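Local coordinates for protein RE68036p (Drosophila melanogaster, PDB 1SQH) that is of unknown function but may be an acyltransferase that transfers acyl groups to the nitrogen of glycine, at residues L59-L64 / L205-K210. Numbering follows the deposited sequence.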
ATOM      1  N   LEU A  59      -0.128  -0.101 -20.032  1.00 42.59           N
ATOM      2  CA  LEU A  59      -1.104   0.808 -19.443  1.00 43.98           C
ATOM      3  C   LEU A  59      -2.107   0.220 -18.428  1.00 43.65           C
ATOM      4  O   LEU A  59      -2.416   0.871 -17.426  1.00 43.10           O
ATOM      5  CB  LEU A  59      -1.852   1.548 -20.565  1.00 45.90           C
ATOM      6  CG  LEU A  59      -2.467   2.920 -20.237  1.00 46.19           C
ATOM      7  CD1 LEU A  59      -2.546   3.766 -21.512  1.00 47.77           C
ATOM      8  CD2 LEU A  59      -3.840   2.752 -19.591  1.00 45.20           C
ATOM      9  N   ASN A  60      -2.615  -0.991 -18.651  1.00 42.66           N
ATOM     10  CA  ASN A  60      -3.576  -1.520 -17.689  1.00 42.79           C
ATOM     11  C   ASN A  60      -2.989  -2.369 -16.553  1.00 41.73           C
ATOM     12  O   ASN A  60      -3.704  -3.098 -15.866  1.00 41.22           O
ATOM     13  CB  ASN A  60      -4.727  -2.258 -18.403  1.00 44.27           C
ATOM     14  CG  ASN A  60      -4.255  -3.393 -19.275  1.00 45.82           C
ATOM     15  OD1 ASN A  60      -3.476  -4.242 -18.837  1.00 47.56           O
ATOM     16  ND2 ASN A  60      -4.743  -3.432 -20.518  1.00 43.70           N
ATOM     17  N   HIS A  61      -1.682  -2.250 -16.350  1.00 39.90           N
ATOM     18  CA  HIS A  61      -1.005  -2.953 -15.263  1.00 38.14           C
ATOM     19  C   HIS A  61       0.041  -2.043 -14.627  1.00 35.92           C
ATOM     20  O   HIS A  61       0.739  -2.449 -13.701  1.00 34.23           O
ATOM     21  CB  HIS A  61      -0.323  -4.233 -15.748  1.00 38.73           C
ATOM     22  CG  HIS A  61      -1.265  -5.369 -16.002  1.00 40.27           C
ATOM     23  ND1 HIS A  61      -2.015  -5.477 -17.152  1.00 40.08           N
ATOM     24  CD2 HIS A  61      -1.559  -6.465 -15.259  1.00 40.18           C
ATOM     25  CE1 HIS A  61      -2.725  -6.591 -17.112  1.00 39.78           C
ATOM     26  NE2 HIS A  61      -2.467  -7.208 -15.973  1.00 38.76           N
ATOM     27  N   ILE A  62       0.148  -0.811 -15.121  1.00 33.98           N
ATOM     28  CA  ILE A  62       1.121   0.125 -14.577  1.00 34.66           C
ATOM     29  C   ILE A  62       0.940   0.365 -13.081  1.00 33.26           C
ATOM     30  O   ILE A  62       1.902   0.675 -12.379  1.00 31.21           O
ATOM     31  CB  ILE A  62       1.050   1.492 -15.262  1.00 35.30           C
ATOM     32  CG1 ILE A  62      -0.377   2.018 -15.206  1.00 37.03           C
ATOM     33  CG2 ILE A  62       1.548   1.389 -16.688  1.00 39.23           C
ATOM     34  CD1 ILE A  62      -0.463   3.519 -15.261  1.00 38.47           C
ATOM     35  N   SER A  63      -0.293   0.236 -12.602  1.00 32.27           N
ATOM     36  CA  SER A  63      -0.586   0.451 -11.187  1.00 31.82           C
ATOM     37  C   SER A  63       0.158  -0.577 -10.326  1.00 30.40           C
ATOM     38  O   SER A  63       0.310  -0.394  -9.119  1.00 29.06           O
ATOM     39  CB  SER A  63      -2.094   0.353 -10.938  1.00 31.86           C
ATOM     40  OG  SER A  63      -2.555  -0.973 -11.146  1.00 31.79           O
ATOM     41  N   LEU A  64       0.626  -1.646 -10.966  1.00 29.91           N
ATOM     42  CA  LEU A  64       1.372  -2.706 -10.290  1.00 30.13           C
ATOM     43  C   LEU A  64       2.895  -2.535 -10.457  1.00 30.48           C
ATOM     44  O   LEU A  64       3.672  -3.453 -10.176  1.00 30.46           O
ATOM     45  CB  LEU A  64       0.940  -4.070 -10.837  1.00 29.29           C
ATOM     46  CG  LEU A  64      -0.192  -4.796 -10.098  1.00 32.07           C
ATOM     47  CD1 LEU A  64      -1.324  -3.841  -9.792  1.00 32.27           C
ATOM     48  CD2 LEU A  64      -0.685  -5.973 -10.934  1.00 33.79           C
ATOM     49  N   LEU A 205      -5.304  -6.021  -9.308  1.00 25.57           N
ATOM     50  CA  LEU A 205      -5.204  -6.643  -7.989  1.00 25.59           C
ATOM     51  C   LEU A 205      -5.990  -7.950  -7.856  1.00 26.19           C
ATOM     52  O   LEU A 205      -5.539  -8.890  -7.198  1.00 25.89           O
ATOM     53  CB  LEU A 205      -5.662  -5.662  -6.906  1.00 24.84           C
ATOM     54  CG  LEU A 205      -4.657  -4.586  -6.487  1.00 27.10           C
ATOM     55  CD1 LEU A 205      -5.300  -3.597  -5.518  1.00 25.60           C
ATOM     56  CD2 LEU A 205      -3.459  -5.264  -5.839  1.00 24.51           C
ATOM     57  N   VAL A 206      -7.174  -8.020  -8.454  1.00 27.20           N
ATOM     58  CA  VAL A 206      -7.942  -9.251  -8.350  1.00 28.57           C
ATOM     59  C   VAL A 206      -7.214 -10.315  -9.153  1.00 27.82           C
ATOM     60  O   VAL A 206      -7.327 -11.503  -8.874  1.00 27.91           O
ATOM     61  CB  VAL A 206      -9.387  -9.086  -8.889  1.00 29.06           C
ATOM     62  CG1 VAL A 206      -9.356  -8.589 -10.309  1.00 32.53           C
ATOM     63  CG2 VAL A 206     -10.128 -10.422  -8.820  1.00 29.16           C
ATOM     64  N   ARG A 207      -6.430  -9.878 -10.131  1.00 28.52           N
ATOM     65  CA  ARG A 207      -5.701 -10.818 -10.971  1.00 30.04           C
ATOM     66  C   ARG A 207      -4.400 -11.348 -10.370  1.00 29.20           C
ATOM     67  O   ARG A 207      -4.170 -12.565 -10.346  1.00 28.11           O
ATOM     68  CB  ARG A 207      -5.396 -10.189 -12.337  1.00 31.68           C
ATOM     69  CG  ARG A 207      -4.655 -11.132 -13.272  1.00 35.00           C
ATOM     70  CD  ARG A 207      -4.349 -10.508 -14.620  1.00 37.37           C
ATOM     71  NE  ARG A 207      -3.593 -11.442 -15.451  1.00 41.15           N
ATOM     72  CZ  ARG A 207      -3.072 -11.146 -16.639  1.00 40.68           C
ATOM     73  NH1 ARG A 207      -3.220  -9.929 -17.147  1.00 42.00           N
ATOM     74  NH2 ARG A 207      -2.408 -12.071 -17.319  1.00 39.52           N
ATOM     75  N   PHE A 208      -3.558 -10.437  -9.882  1.00 28.17           N
ATOM     76  CA  PHE A 208      -2.259 -10.809  -9.324  1.00 25.43           C
ATOM     77  C   PHE A 208      -2.111 -10.876  -7.810  1.00 24.85           C
ATOM     78  O   PHE A 208      -1.099 -11.382  -7.306  1.00 25.70           O
ATOM     79  CB  PHE A 208      -1.203  -9.885  -9.908  1.00 25.43           C
ATOM     80  CG  PHE A 208      -0.949 -10.136 -11.355  1.00 27.62           C
ATOM     81  CD1 PHE A 208      -0.280 -11.289 -11.758  1.00 27.13           C
ATOM     82  CD2 PHE A 208      -1.428  -9.264 -12.325  1.00 26.80           C
ATOM     83  CE1 PHE A 208      -0.090 -11.569 -13.110  1.00 26.31           C
ATOM     84  CE2 PHE A 208      -1.243  -9.538 -13.679  1.00 26.56           C
ATOM     85  CZ  PHE A 208      -0.575 -10.693 -14.068  1.00 26.91           C
ATOM     86  N   ASN A 209      -3.102 -10.372  -7.083  1.00 21.15           N
ATOM     87  CA  ASN A 209      -3.057 -10.396  -5.623  1.00 21.00           C
ATOM     88  C   ASN A 209      -4.157 -11.304  -5.086  1.00 21.14           C
ATOM     89  O   ASN A 209      -5.063 -11.705  -5.828  1.00 17.86           O
ATOM     90  CB  ASN A 209      -3.246  -8.972  -5.073  1.00 22.39           C
ATOM     91  CG  ASN A 209      -1.985  -8.422  -4.407  1.00 22.71           C
ATOM     92  OD1 ASN A 209      -0.871  -8.884  -4.673  1.00 22.01           O
ATOM     93  ND2 ASN A 209      -2.159  -7.426  -3.546  1.00 19.60           N
ATOM     94  N   LYS A 210      -4.083 -11.646  -3.803  1.00 22.02           N
ATOM     95  CA  LYS A 210      -5.139 -12.465  -3.209  1.00 23.66           C
ATOM     96  C   LYS A 210      -6.298 -11.531  -2.845  1.00 23.77           C
ATOM     97  O   LYS A 210      -6.096 -10.334  -2.622  1.00 21.41           O
ATOM     98  CB  LYS A 210      -4.644 -13.191  -1.950  1.00 24.90           C
ATOM     99  CG  LYS A 210      -3.616 -14.283  -2.220  1.00 26.83           C
ATOM    100  CD  LYS A 210      -3.221 -14.994  -0.929  1.00 29.24           C
ATOM    101  CE  LYS A 210      -2.025 -15.931  -1.122  1.00 29.84           C
ATOM    102  NZ  LYS A 210      -2.352 -17.190  -1.841  1.00 33.55           N
TER
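H61 meets F208 rim to rim, neither ring lying over the face of the other. The planes stand at 67°, with centroids 5.7 Å apart. The closest carbons are H61 CD2 and F208 CE2 at 3.5 Å. The pair illustrates how a few side chains can join parts of a chain some 140 residues apart. The H61 side chain leaves the backbone toward 205-210, with CG anti to its own carbonyl carbon (chi1 -76°), and ND1 is hydrogen-bonded to D58, which would restrain the turn of the ring. NE2 comes within 3.1 Å of R207 NH1, the guanidinium plane being 73° from that of the imidazole. R207 itself runs fully extended alongside its neighbour, so that CG lies over one face of the F208 ring, near the rim, and F208 CZ lies over a face of the guanidinium. Next along the contact, L64 adds its methyl CD2, which meets F208 CD2 at 3.6 Å. Replacing H61 with alanine is likely to leave D58 without its imidazole partner and to open a gap beside the rim of F208 and R207 NH1. The loop, leading from helix 34-51 into strand 67-71 of the eight-stranded mixed sheet, thus meets the C-terminal end of helix 199-208, which precedes strand 211-216 of the separate four-stranded antiparallel sheet; the contact bridges the two sheet-bearing parts, and L49 of helix 34-51 touches both L64 and F208.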